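Local atomic coordinates of probable Rab-related GTPase (Acanthamoeba polyphaga mimivirus, PDB entry 5XC5), a protein that binds GTP with a magnesium ion as a viral member of the Rab family of small GTPases and may take part in protein transport. Residues 70-73 and 74-78; 102-105 and 106-110. The protein carries 1 engineered substitution. All blocks are in the same frame, centred on the assembly; numbering follows the deposited sequence. Where two conformers were deposited one is given.

Contact 1: residues 70-73 and 74-78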
ATOM      1  N   SER A  70     -13.095  11.377  -4.136  1.00 10.21           N
ATOM      2  CA  SER A  70     -12.700  12.634  -4.761  1.00 11.66           C
ATOM      3  C   SER A  70     -11.671  13.394  -3.938  1.00 10.57           C
ATOM      4  O   SER A  70     -11.073  14.335  -4.462  1.00 10.65           O
ATOM      5  CB  SER A  70     -13.910  13.506  -5.115  1.00 11.51           C
ATOM      6  OG  SER A  70     -14.512  14.038  -3.955  1.00 10.89           O
ATOM      7  N   ILE A  71     -11.444  13.003  -2.681  1.00  9.09           N
ATOM      8  CA  ILE A  71     -10.287  13.484  -1.930  1.00  9.41           C
ATOM      9  C   ILE A  71      -9.045  12.707  -2.325  1.00  9.16           C
ATOM     10  O   ILE A  71      -8.007  13.287  -2.665  1.00  9.48           O
ATOM     11  CB  ILE A  71     -10.516  13.359  -0.411  1.00  9.99           C
ATOM     12  CG1 ILE A  71     -11.755  14.124   0.046  1.00  9.98           C
ATOM     13  CG2 ILE A  71      -9.265  13.834   0.343  1.00 11.60           C
ATOM     14  CD1 ILE A  71     -12.069  13.926   1.531  1.00 10.81           C
ATOM     15  N   THR A  72      -9.137  11.381  -2.285  1.00  8.53           N
ATOM     16  CA  THR A  72      -7.989  10.524  -2.553  1.00  9.24           C
ATOM     17  C   THR A  72      -7.394  10.799  -3.924  1.00 10.07           C
ATOM     18  O   THR A  72      -6.168  10.789  -4.086  1.00 10.92           O
ATOM     19  CB  THR A  72      -8.430   9.067  -2.405  1.00  9.97           C
ATOM     20  OG1 THR A  72      -8.747   8.840  -1.025  1.00  9.33           O
ATOM     21  CG2 THR A  72      -7.341   8.105  -2.859  1.00  9.62           C
ATOM     22  N   LYS A  73      -8.247  11.081  -4.910  1.00 10.73           N
ATOM     23  CA  LYS A  73      -7.797  11.349  -6.269  1.00 13.17           C
ATOM     24  C   LYS A  73      -6.806  12.506  -6.319  1.00 13.10           C
ATOM     25  O   LYS A  73      -5.904  12.508  -7.161  1.00 14.78           O
ATOM     26  CB  LYS A  73      -9.026  11.651  -7.134  1.00 17.04           C
ATOM     27  CG  LYS A  73      -8.728  12.105  -8.552  1.00 20.16           C
ATOM     28  CD  LYS A  73     -10.011  12.217  -9.392  1.00 23.64           C
ATOM     29  CE  LYS A  73     -10.583  10.850  -9.750  1.00 26.61           C
ATOM     30  NZ  LYS A  73     -11.930  10.917 -10.404  1.00 28.36           N
ATOM     31  N   MET A  74      -6.939  13.480  -5.417  1.00 11.09           N
ATOM     32  CA  MET A  74      -6.076  14.661  -5.443  1.00 10.83           C
ATOM     33  C   MET A  74      -4.668  14.378  -4.958  1.00 14.46           C
ATOM     34  O   MET A  74      -3.824  15.282  -5.009  1.00 17.63           O
ATOM     35  CB  MET A  74      -6.719  15.779  -4.618  1.00 13.18           C
ATOM     36  CG  MET A  74      -8.058  16.254  -5.175  1.00 12.91           C
ATOM     37  SD  MET A  74      -7.930  16.852  -6.877  1.00 15.62           S
ATOM     38  CE  MET A  74      -6.891  18.278  -6.639  1.00 19.12           C
ATOM     39  N   TYR A  75      -4.385  13.156  -4.514  1.00 12.20           N
ATOM     40  CA  TYR A  75      -3.073  12.783  -4.008  1.00 13.46           C
ATOM     41  C   TYR A  75      -2.298  11.888  -4.963  1.00 14.11           C
ATOM     42  O   TYR A  75      -1.146  11.542  -4.668  1.00 15.07           O
ATOM     43  CB  TYR A  75      -3.206  12.170  -2.603  1.00 13.20           C
ATOM     44  CG  TYR A  75      -3.664  13.227  -1.637  1.00 15.35           C
ATOM     45  CD1 TYR A  75      -5.017  13.468  -1.433  1.00 15.85           C
ATOM     46  CD2 TYR A  75      -2.746  14.044  -0.986  1.00 16.15           C
ATOM     47  CE1 TYR A  75      -5.445  14.475  -0.583  1.00 15.61           C
ATOM     48  CE2 TYR A  75      -3.163  15.056  -0.137  1.00 16.04           C
ATOM     49  CZ  TYR A  75      -4.513  15.263   0.066  1.00 18.33           C
ATOM     50  OH  TYR A  75      -4.932  16.267   0.911  1.00 21.23           O
ATOM     51  N   TYR A  76      -2.885  11.529  -6.110  1.00 13.12           N
ATOM     52  CA  TYR A  76      -2.205  10.659  -7.067  1.00 14.31           C
ATOM     53  C   TYR A  76      -0.987  11.336  -7.679  1.00 16.81           C
ATOM     54  O   TYR A  76       0.049  10.693  -7.884  1.00 14.63           O
ATOM     55  CB  TYR A  76      -3.151  10.290  -8.208  1.00 13.32           C
ATOM     56  CG  TYR A  76      -4.284   9.346  -7.887  1.00 13.81           C
ATOM     57  CD1 TYR A  76      -4.141   8.318  -6.957  1.00 16.02           C
ATOM     58  CD2 TYR A  76      -5.495   9.462  -8.547  1.00 12.47           C
ATOM     59  CE1 TYR A  76      -5.191   7.452  -6.690  1.00 17.60           C
ATOM     60  CE2 TYR A  76      -6.538   8.604  -8.287  1.00 14.34           C
ATOM     61  CZ  TYR A  76      -6.383   7.603  -7.364  1.00 14.04           C
ATOM     62  OH  TYR A  76      -7.438   6.747  -7.098  1.00 17.64           O
ATOM     63  N   THR A  77      -1.111  12.615  -8.026  1.00 17.59           N
ATOM     64  CA  THR A  77      -0.128  13.240  -8.899  1.00 18.35           C
ATOM     65  C   THR A  77       1.240  13.288  -8.226  1.00 16.98           C
ATOM     66  O   THR A  77       1.350  13.462  -7.009  1.00 17.46           O
ATOM     67  CB  THR A  77      -0.604  14.639  -9.308  1.00 21.99           C
ATOM     68  OG1 THR A  77       0.307  15.198 -10.263  1.00 28.83           O
ATOM     69  CG2 THR A  77      -0.704  15.556  -8.107  1.00 19.12           C
ATOM     70  N   ASN A  78       2.285  13.092  -9.030  1.00 16.87           N
ATOM     71  CA  ASN A  78       3.683  13.148  -8.609  1.00 17.20           C
ATOM     72  C   ASN A  78       4.084  12.016  -7.674  1.00 17.73           C
ATOM     73  O   ASN A  78       5.140  12.094  -7.035  1.00 17.42           O
ATOM     74  CB  ASN A  78       4.074  14.507  -8.014  1.00 18.59           C
ATOM     75  CG  ASN A  78       3.945  15.629  -9.013  1.00 22.90           C
ATOM     76  OD1 ASN A  78       4.313  15.477 -10.179  1.00 27.47           O
ATOM     77  ND2 ASN A  78       3.412  16.760  -8.572  1.00 29.21           N
TER
HETATM   78  O   HOH W   1      -3.857  13.867  -8.367  1.00 20.83           O
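The short helix of the switch II region, as this part is known in Rab and Ras GTPases, runs on into a 3-10 turn where Ile71, Thr72 and Lys73 meet Met74, Tyr75 and Tyr76. Three i to i+3 bonds follow one another: Met74 N reaches Ile71 O at 3.0 Å, Tyr75 N reaches Thr72 O at 3.0 Å, and a weak third, though nearly straight at 170°, links Tyr76 N to Lys73 O over 3.3 Å. The Tyr75 ring turns an edge to the backbone: Thr72 O lies in the ring plane at that edge and Ile71 O near it, 3.2 Å from Tyr75 CD1. The side chains of Ile71 and Tyr75 lie next to each other and point the same way; the Ile71 torsion (chi1 -58°) leaves CG2 anti to the backbone N, facing Tyr75 CE1 at 4.0 Å. In this turn after the switch II helix the two tyrosines go to different neighbours: Tyr75 meets Trp60, whereas Tyr76 is buried against strand 6-12 and helix 91-107. Lys73 covers one face of the Tyr76 ring with its backbone, its CA making a CH-pi contact 4.0 Å from the ring centroid. Lys73 O also accepts a hydrogen from a water at 2.7 Å, and the same water takes the N-H of Thr77, carrying the turn into the following loop. On the nucleotide side Thr72 OG1 bonds to Ala63 O, which ties the helix to the segment that probably contributes to GTP binding, as in relatives.

Contact 2: residues 102-105 and 106-110; sequences NDLR and INCHT
Asn102 meets Ile106 twice, through backbone and side chain. Its carbonyl oxygen accepts the regular helical bond from Ile106 N at 3.0 Å, while its amide ND2 lies 3.5 Å from Ile106 CD1. The methyl arrives there because CG1 of Ile106 leans back beside its own nitrogen (chi1 -72°) and the chain then extends toward the preceding turn. Asp103 next offers its backbone oxygen to two donors of one residue. Asn107 N comes at 3.3 Å, and Asn107 ND2 makes the shorter bond, 2.9 Å and 163° at the hydrogen. The two reach Asp103 O from opposite faces of the carbonyl plane. With the acceptor only 11° out of the amide plane, the ND2 bond holds the rotation of the Asn107 amide. At Leu104 the carbonyl accepts two weak bonds, from Asn107 N and from Cys108 N. Alongside, Leu104 CD1 touches Cys108 CB at 3.9 Å; Leu104 also packs on Ile114 of the next strand. The extended Arg105 chain brings NH1 to Asn142 O, with which it hydrogen-bonds. Beyond the last turn the SG of Cys108 accepts a bond from Thr110 N, a sulfur acceptor within the loop that follows. The i to i+3 and i to i+4 bonds thus overlap on one carbonyl at the C-terminal end of helix 91-107, where Cys108 is the first residue to leave helical backbone angles, and this helix is the connection of the beta-alpha-beta crossover between strands 81-87 and 113-119 of the small-GTPase fold.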
ATOM      1  N   ASN A 102      -5.752   1.431 -12.228  1.00 12.33           N
ATOM      2  CA  ASN A 102      -6.195   2.118 -13.436  1.00 12.93           C
ATOM      3  C   ASN A 102      -6.364   3.608 -13.183  1.00 13.02           C
ATOM      4  O   ASN A 102      -5.914   4.438 -13.981  1.00 12.95           O
ATOM      5  CB  ASN A 102      -7.511   1.514 -13.914  1.00 15.43           C
ATOM      6  CG  ASN A 102      -8.096   2.268 -15.081  1.00 20.23           C
ATOM      7  OD1 ASN A 102      -7.627   2.133 -16.212  1.00 25.77           O
ATOM      8  ND2 ASN A 102      -9.122   3.076 -14.815  1.00 21.88           N
ATOM      9  N   ASP A 103      -6.992   3.965 -12.062  1.00 12.92           N
ATOM     10  CA  ASP A 103      -7.241   5.368 -11.750  1.00 13.36           C
ATOM     11  C   ASP A 103      -5.948   6.110 -11.454  1.00 12.73           C
ATOM     12  O   ASP A 103      -5.771   7.256 -11.883  1.00 13.59           O
ATOM     13  CB  ASP A 103      -8.188   5.456 -10.558  1.00 14.74           C
ATOM     14  CG  ASP A 103      -9.608   5.128 -10.934  0.53 17.00           C
ATOM     15  OD1 ASP A 103      -9.839   4.797 -12.117  0.53 18.52           O
ATOM     16  OD2 ASP A 103     -10.487   5.194 -10.051  0.53 17.80           O
ATOM     17  N   LEU A 104      -5.048   5.494 -10.687  1.00 12.37           N
ATOM     18  CA  LEU A 104      -3.743   6.099 -10.463  1.00 11.96           C
ATOM     19  C   LEU A 104      -3.064   6.412 -11.790  1.00 12.86           C
ATOM     20  O   LEU A 104      -2.520   7.504 -11.978  1.00 12.42           O
ATOM     21  CB  LEU A 104      -2.876   5.160  -9.617  1.00 13.07           C
ATOM     22  CG  LEU A 104      -1.396   5.520  -9.477  1.00 15.51           C
ATOM     23  CD1 LEU A 104      -1.202   6.814  -8.717  1.00 17.82           C
ATOM     24  CD2 LEU A 104      -0.654   4.381  -8.788  1.00 17.27           C
ATOM     25  N   ARG A 105      -3.104   5.471 -12.732  1.00 12.31           N
ATOM     26  CA  ARG A 105      -2.366   5.662 -13.977  1.00 11.17           C
ATOM     27  C   ARG A 105      -2.996   6.716 -14.883  1.00 12.55           C
ATOM     28  O   ARG A 105      -2.274   7.401 -15.611  1.00 14.50           O
ATOM     29  CB  ARG A 105      -2.154   4.324 -14.683  1.00 11.55           C
ATOM     30  CG  ARG A 105      -1.032   3.517 -14.019  1.00 12.23           C
ATOM     31  CD  ARG A 105      -1.007   2.069 -14.455  1.00 13.56           C
ATOM     32  NE  ARG A 105       0.205   1.409 -13.972  1.00 13.86           N
ATOM     33  CZ  ARG A 105       0.391   0.091 -13.959  1.00 14.88           C
ATOM     34  NH1 ARG A 105      -0.556  -0.726 -14.382  1.00 15.78           N
ATOM     35  NH2 ARG A 105       1.530  -0.406 -13.502  1.00 18.62           N
ATOM     36  N   ILE A 106      -4.319   6.878 -14.830  1.00 13.78           N
ATOM     37  CA  ILE A 106      -4.977   7.973 -15.545  1.00 13.22           C
ATOM     38  C   ILE A 106      -4.477   9.319 -15.045  1.00 16.88           C
ATOM     39  O   ILE A 106      -4.320  10.270 -15.821  1.00 17.50           O
ATOM     40  CB  ILE A 106      -6.504   7.855 -15.395  1.00 15.01           C
ATOM     41  CG1 ILE A 106      -7.040   6.685 -16.212  1.00 15.09           C
ATOM     42  CG2 ILE A 106      -7.196   9.170 -15.768  1.00 16.38           C
ATOM     43  CD1 ILE A 106      -8.459   6.314 -15.856  1.00 18.51           C
ATOM     44  N   ASN A 107      -4.220   9.426 -13.748  1.00 13.71           N
ATOM     45  CA  ASN A 107      -3.929  10.709 -13.128  1.00 15.20           C
ATOM     46  C   ASN A 107      -2.450  10.956 -12.883  1.00 16.83           C
ATOM     47  O   ASN A 107      -2.077  12.082 -12.542  1.00 20.95           O
ATOM     48  CB  ASN A 107      -4.680  10.824 -11.803  1.00 14.37           C
ATOM     49  CG  ASN A 107      -6.165  10.999 -11.998  1.00 14.76           C
ATOM     50  OD1 ASN A 107      -6.636  12.110 -12.238  1.00 17.85           O
ATOM     51  ND2 ASN A 107      -6.913   9.913 -11.900  1.00 14.28           N
ATOM     52  N   CYS A 108      -1.602   9.951 -13.045  1.00 15.29           N
ATOM     53  CA  CYS A 108      -0.206  10.075 -12.669  1.00 19.23           C
ATOM     54  C   CYS A 108       0.618   9.267 -13.651  1.00 15.90           C
ATOM     55  O   CYS A 108       0.323   8.094 -13.896  1.00 17.09           O
ATOM     56  CB  CYS A 108       0.011   9.548 -11.243  1.00 16.55           C
ATOM     57  SG  CYS A 108       1.731   9.488 -10.698  1.00 20.65           S
ATOM     58  N   HIS A 109       1.646   9.897 -14.212  1.00 16.99           N
ATOM     59  CA  HIS A 109       2.570   9.227 -15.111  1.00 18.69           C
ATOM     60  C   HIS A 109       3.937   9.003 -14.481  1.00 19.62           C
ATOM     61  O   HIS A 109       4.822   8.452 -15.141  1.00 22.88           O
ATOM     62  CB  HIS A 109       2.711  10.026 -16.415  1.00 20.86           C
ATOM     63  N   THR A 110       4.125   9.399 -13.220  1.00 21.52           N
ATOM     64  CA  THR A 110       5.437   9.432 -12.587  1.00 19.57           C
ATOM     65  C   THR A 110       5.730   8.216 -11.713  1.00 19.50           C
ATOM     66  O   THR A 110       6.852   8.094 -11.213  1.00 21.27           O
ATOM     67  CB  THR A 110       5.588  10.705 -11.747  1.00 20.02           C
ATOM     68  OG1 THR A 110       4.558  10.757 -10.751  1.00 20.99           O
ATOM     69  CG2 THR A 110       5.483  11.935 -12.629  1.00 21.90           C
TER

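Overall arrangement
Both contacts are helix ends, and they illustrate how one local problem is solved in two ways. In contact 1 a helix tightens into 3-10 bonds and a water bridges a carbonyl of the turn to the next loop; in contact 2 an asparagine side chain folds back to share a carbonyl before the chain departs. Each is partly buried, each centre about 15 Å from that of the chain, and the two centres lie 10 Å apart. Tyr76 joins them, its ring packing on Leu104 and Asn107; Tyr76 CD1 lies 3.7 Å from Leu104 CD1. Contact 1 lies closer to the nucleotide, with the side chain of Thr72 about 7 Å from the bound GTP, whereas contact 2 belongs to a crossover helix.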